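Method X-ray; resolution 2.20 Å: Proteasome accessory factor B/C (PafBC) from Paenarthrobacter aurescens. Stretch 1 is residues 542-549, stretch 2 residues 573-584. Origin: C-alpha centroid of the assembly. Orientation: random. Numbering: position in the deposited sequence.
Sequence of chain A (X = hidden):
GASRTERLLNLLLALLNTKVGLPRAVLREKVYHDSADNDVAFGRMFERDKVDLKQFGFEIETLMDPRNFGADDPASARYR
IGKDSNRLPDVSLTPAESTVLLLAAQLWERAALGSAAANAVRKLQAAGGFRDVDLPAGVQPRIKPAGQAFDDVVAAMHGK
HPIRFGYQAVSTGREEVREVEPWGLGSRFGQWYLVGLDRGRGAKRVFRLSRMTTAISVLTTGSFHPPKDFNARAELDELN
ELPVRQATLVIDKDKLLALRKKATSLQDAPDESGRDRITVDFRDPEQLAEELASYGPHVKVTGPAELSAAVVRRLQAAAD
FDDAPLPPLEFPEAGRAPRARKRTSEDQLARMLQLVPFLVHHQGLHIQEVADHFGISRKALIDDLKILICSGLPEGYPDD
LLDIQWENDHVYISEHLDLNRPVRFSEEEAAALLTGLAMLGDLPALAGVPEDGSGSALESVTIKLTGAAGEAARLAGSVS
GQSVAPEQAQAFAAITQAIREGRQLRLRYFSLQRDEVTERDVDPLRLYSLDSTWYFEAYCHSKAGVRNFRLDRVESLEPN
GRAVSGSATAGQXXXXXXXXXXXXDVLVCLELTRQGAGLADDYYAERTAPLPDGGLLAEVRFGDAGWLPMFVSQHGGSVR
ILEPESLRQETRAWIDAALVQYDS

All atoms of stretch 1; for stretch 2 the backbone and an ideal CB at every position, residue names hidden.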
# COMPACT_ATOMS: atom_id res chain seq x y z
N SER A 542 -6.81 -29.24 -0.15
CA SER A 542 -6.51 -29.36 -1.58
C SER A 542 -5.32 -28.52 -2.03
O SER A 542 -4.59 -28.96 -2.91
CB SER A 542 -7.73 -29.03 -2.42
OG SER A 542 -8.70 -30.02 -2.15
N LYS A 543 -5.12 -27.31 -1.52
CA LYS A 543 -3.94 -26.54 -1.89
C LYS A 543 -2.77 -26.83 -0.97
O LYS A 543 -1.67 -26.34 -1.21
CB LYS A 543 -4.25 -25.03 -1.87
CG LYS A 543 -5.40 -24.60 -2.72
CD LYS A 543 -5.20 -25.04 -4.20
CE LYS A 543 -5.90 -24.08 -5.15
NZ LYS A 543 -6.48 -24.85 -6.29
N ALA A 544 -3.00 -27.58 0.10
CA ALA A 544 -2.01 -27.79 1.14
C ALA A 544 -1.43 -26.46 1.61
O ALA A 544 -0.22 -26.26 1.64
CB ALA A 544 -0.92 -28.78 0.67
N GLY A 545 -2.33 -25.52 1.93
CA GLY A 545 -1.92 -24.24 2.48
C GLY A 545 -3.12 -23.43 2.94
O GLY A 545 -4.28 -23.72 2.60
N VAL A 546 -2.80 -22.35 3.64
CA VAL A 546 -3.84 -21.49 4.19
C VAL A 546 -4.37 -20.66 3.04
O VAL A 546 -3.60 -20.15 2.22
CB VAL A 546 -3.28 -20.61 5.33
CG1 VAL A 546 -4.34 -19.64 5.79
CG2 VAL A 546 -2.84 -21.50 6.56
N ARG A 547 -5.69 -20.60 2.90
CA ARG A 547 -6.33 -19.72 1.95
C ARG A 547 -7.38 -18.91 2.68
O ARG A 547 -7.79 -19.25 3.80
CB ARG A 547 -7.00 -20.51 0.81
CG ARG A 547 -6.02 -21.36 -0.02
CD ARG A 547 -5.25 -20.46 -0.96
NE ARG A 547 -4.32 -21.15 -1.86
CZ ARG A 547 -3.16 -21.69 -1.51
NH1 ARG A 547 -2.71 -21.67 -0.25
NH2 ARG A 547 -2.42 -22.27 -2.45
N ASN A 548 -7.85 -17.84 2.02
CA ASN A 548 -8.88 -16.96 2.55
C ASN A 548 -10.01 -16.95 1.55
O ASN A 548 -9.81 -16.54 0.41
CB ASN A 548 -8.34 -15.54 2.79
CG ASN A 548 -7.42 -15.53 3.96
OD1 ASN A 548 -7.87 -15.31 5.08
ND2 ASN A 548 -6.16 -15.88 3.75
N PHE A 549 -11.17 -17.41 1.99
CA PHE A 549 -12.34 -17.60 1.15
C PHE A 549 -13.38 -16.54 1.47
O PHE A 549 -13.47 -16.05 2.61
CB PHE A 549 -12.94 -19.00 1.40
CG PHE A 549 -11.96 -20.19 1.11
CD1 PHE A 549 -11.20 -20.75 2.11
CD2 PHE A 549 -11.91 -20.76 -0.15
CE1 PHE A 549 -10.35 -21.87 1.86
CE2 PHE A 549 -11.06 -21.87 -0.43
CZ PHE A 549 -10.28 -22.41 0.56
N UNK A 573 6.27 -20.39 7.70
CA UNK A 573 5.25 -19.37 7.91
C UNK A 573 4.25 -19.38 6.77
O UNK A 573 4.50 -19.89 5.67
CB UNK A 573 5.89 -17.99 8.05
N UNK A 574 3.07 -18.85 7.05
CA UNK A 574 2.16 -18.66 5.95
C UNK A 574 1.83 -17.18 5.81
O UNK A 574 2.10 -16.36 6.70
CB UNK A 574 0.89 -19.49 6.15
N UNK A 575 1.31 -16.80 4.66
CA UNK A 575 1.03 -15.39 4.43
C UNK A 575 -0.05 -14.88 5.39
O UNK A 575 -0.92 -15.62 5.85
CB UNK A 575 0.60 -15.17 2.98
N UNK A 576 0.02 -13.59 5.67
CA UNK A 576 -1.07 -12.96 6.38
C UNK A 576 -2.31 -12.92 5.48
O UNK A 576 -2.24 -13.17 4.27
CB UNK A 576 -0.68 -11.55 6.84
N UNK A 577 -3.44 -12.57 6.07
CA UNK A 577 -4.72 -12.87 5.44
C UNK A 577 -4.92 -12.17 4.09
O UNK A 577 -5.60 -12.72 3.22
CB UNK A 577 -5.85 -12.48 6.39
N UNK A 578 -4.41 -10.94 3.91
CA UNK A 578 -4.58 -10.26 2.63
C UNK A 578 -3.52 -10.66 1.62
O UNK A 578 -3.44 -10.03 0.55
CB UNK A 578 -4.55 -8.74 2.83
N UNK A 579 -2.65 -11.61 1.95
CA UNK A 579 -1.54 -11.96 1.08
C UNK A 579 -1.54 -13.42 0.58
O UNK A 579 -0.65 -13.80 -0.20
CB UNK A 579 -0.23 -11.68 1.82
N UNK A 580 -2.48 -14.26 1.01
CA UNK A 580 -2.52 -15.65 0.52
C UNK A 580 -2.88 -15.67 -0.96
O UNK A 580 -3.59 -14.79 -1.43
CB UNK A 580 -3.52 -16.48 1.32
N UNK A 581 -2.38 -16.64 -1.74
CA UNK A 581 -2.82 -16.74 -3.15
C UNK A 581 -4.33 -16.89 -3.18
O UNK A 581 -4.91 -17.55 -2.32
CB UNK A 581 -2.15 -17.92 -3.87
N UNK A 582 -4.97 -16.18 -4.13
CA UNK A 582 -6.41 -16.23 -4.31
C UNK A 582 -6.88 -17.39 -5.20
O UNK A 582 -6.18 -17.84 -6.11
CB UNK A 582 -6.89 -14.90 -4.90
N UNK A 583 -8.09 -17.86 -4.93
CA UNK A 583 -8.68 -18.94 -5.71
C UNK A 583 -8.77 -18.58 -7.19
O UNK A 583 -8.62 -19.44 -8.06
CB UNK A 583 -10.07 -19.28 -5.17
N UNK A 584 -8.98 -17.31 -7.50
CA UNK A 584 -9.20 -16.84 -8.86
C UNK A 584 -7.91 -16.34 -9.53
O UNK A 584 -7.99 -15.75 -10.60
CB UNK A 584 -10.25 -15.72 -8.85

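Position 573 lies beyond the reach of stretch 1, so the visible atoms set no preference. It is D573, poorly ordered.

At 574 the CB points toward stretch 1, and the ideal CB sits 4.3 Å from V546 CG2. An apolar side chain, aliphatic or aromatic, would suit. The residue is F574. V546 CG2 lies over its ring face, 3.6 Å from the F574 ring centroid, a CH-pi contact.

Position 575 points sideways and has no close neighbour in stretch 1. Its phi of -65° would admit proline among many others. It is P575; water 2 links its O to N548 ND2.

At 576 the CB points away, so stretch 1 gives no guidance. The residue is A576.

Position 577 points sideways, with its ideal CB 3.7 Å from N548 OD1. The start of a side chain must pass the asparagine; beyond that, many types fit. It is R577. R577 CG packs 3.5 Å from N548 OD1, and the end of the side chain leads away.

The CBs at 578 and 579 both point away, and stretch 1 cannot choose between side chains. They are L578 and F579.

At 580 the CB points toward stretch 1, 3.6 Å from N548 ND2 and 3.8 Å from V546 O. The amide offers a donor and space is short, so a small side chain with an acceptor, serine or threonine, would suit best. The residue is T580. N548 ND2 donates to T580 OG1 at 2.8 Å. T580 CG2 packs 3.6 Å from V546 O.

Position 581 points sideways, its ideal CB 4.4 Å from R547 NE. A phi of -57° allows proline, and a compact apolar group or an acceptor could meet the guanidinium. It is P581. P581 CG lies over one guanidinium face, 3.6 Å from R547 CZ. Water 3 joins T580 OG1, N548 N and P581 O.

A CB at 582 would point away from stretch 1, and its phi and psi of -85/150 do not require glycine. It is G582.

At 583 the CB is sideways, 5.5 Å from F549 CE2. K543 offers a positive charge farther off, favouring a long acidic or polar chain. It is E583, whose end comes nearer. Water 1 bridges E583 OE2 (2.7 Å) and K543 NZ (2.6 Å). E583 N donates to water 4, which donates to N548 O.

Position 584 is out of reach; it is D584, hydrogen-bonded elsewhere in the structure.

Stretch 2 (573-584) DFPARLFTPGED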
# COMPACT_ATOMS: atom_id res chain seq x y z
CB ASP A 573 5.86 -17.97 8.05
CG ASP A 573 6.28 -17.65 9.47
OD1 ASP A 573 6.02 -18.47 10.37
OD2 ASP A 573 6.86 -16.56 9.68
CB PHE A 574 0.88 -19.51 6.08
CG PHE A 574 0.04 -19.29 7.31
CD1 PHE A 574 -1.08 -18.46 7.25
CD2 PHE A 574 0.30 -19.98 8.49
CE1 PHE A 574 -1.90 -18.28 8.37
CE2 PHE A 574 -0.52 -19.81 9.62
CZ PHE A 574 -1.62 -18.95 9.55
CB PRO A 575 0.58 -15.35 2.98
CG PRO A 575 1.09 -16.66 2.36
CD PRO A 575 1.02 -17.64 3.48
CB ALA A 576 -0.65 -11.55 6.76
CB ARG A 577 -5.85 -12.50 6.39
CG ARG A 577 -6.07 -13.53 7.44
CD ARG A 577 -7.15 -13.03 8.43
NE ARG A 577 -6.61 -12.03 9.35
CZ ARG A 577 -7.27 -11.58 10.43
NH1 ARG A 577 -8.48 -12.05 10.72
NH2 ARG A 577 -6.70 -10.68 11.24
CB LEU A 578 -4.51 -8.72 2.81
CG LEU A 578 -5.73 -8.19 3.54
CD1 LEU A 578 -5.63 -6.69 3.82
CD2 LEU A 578 -6.95 -8.50 2.64
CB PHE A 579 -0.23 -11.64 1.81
CG PHE A 579 -0.02 -10.16 2.07
CD1 PHE A 579 -0.50 -9.57 3.21
CD2 PHE A 579 0.57 -9.34 1.10
CE1 PHE A 579 -0.31 -8.23 3.48
CE2 PHE A 579 0.81 -7.97 1.35
CZ PHE A 579 0.35 -7.40 2.55
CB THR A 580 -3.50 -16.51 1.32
OG1 THR A 580 -4.79 -15.91 1.32
CG2 THR A 580 -3.05 -16.66 2.75
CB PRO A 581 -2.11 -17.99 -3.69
CG PRO A 581 -1.51 -18.65 -2.57
CD PRO A 581 -1.47 -17.74 -1.38
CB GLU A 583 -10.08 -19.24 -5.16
CG GLU A 583 -10.86 -20.29 -6.04
CD GLU A 583 -10.26 -21.71 -5.93
OE1 GLU A 583 -9.53 -22.01 -4.95
OE2 GLU A 583 -10.48 -22.52 -6.85
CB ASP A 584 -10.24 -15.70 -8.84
CG ASP A 584 -11.56 -16.07 -8.11
OD1 ASP A 584 -12.03 -17.23 -8.19
OD2 ASP A 584 -12.13 -15.20 -7.44
O HOH W 1 -8.83 -24.55 -7.37
O HOH W 2 -4.01 -16.05 6.12
O HOH W 3 -6.58 -16.84 -0.31
O HOH W 4 -9.76 -16.73 -2.72
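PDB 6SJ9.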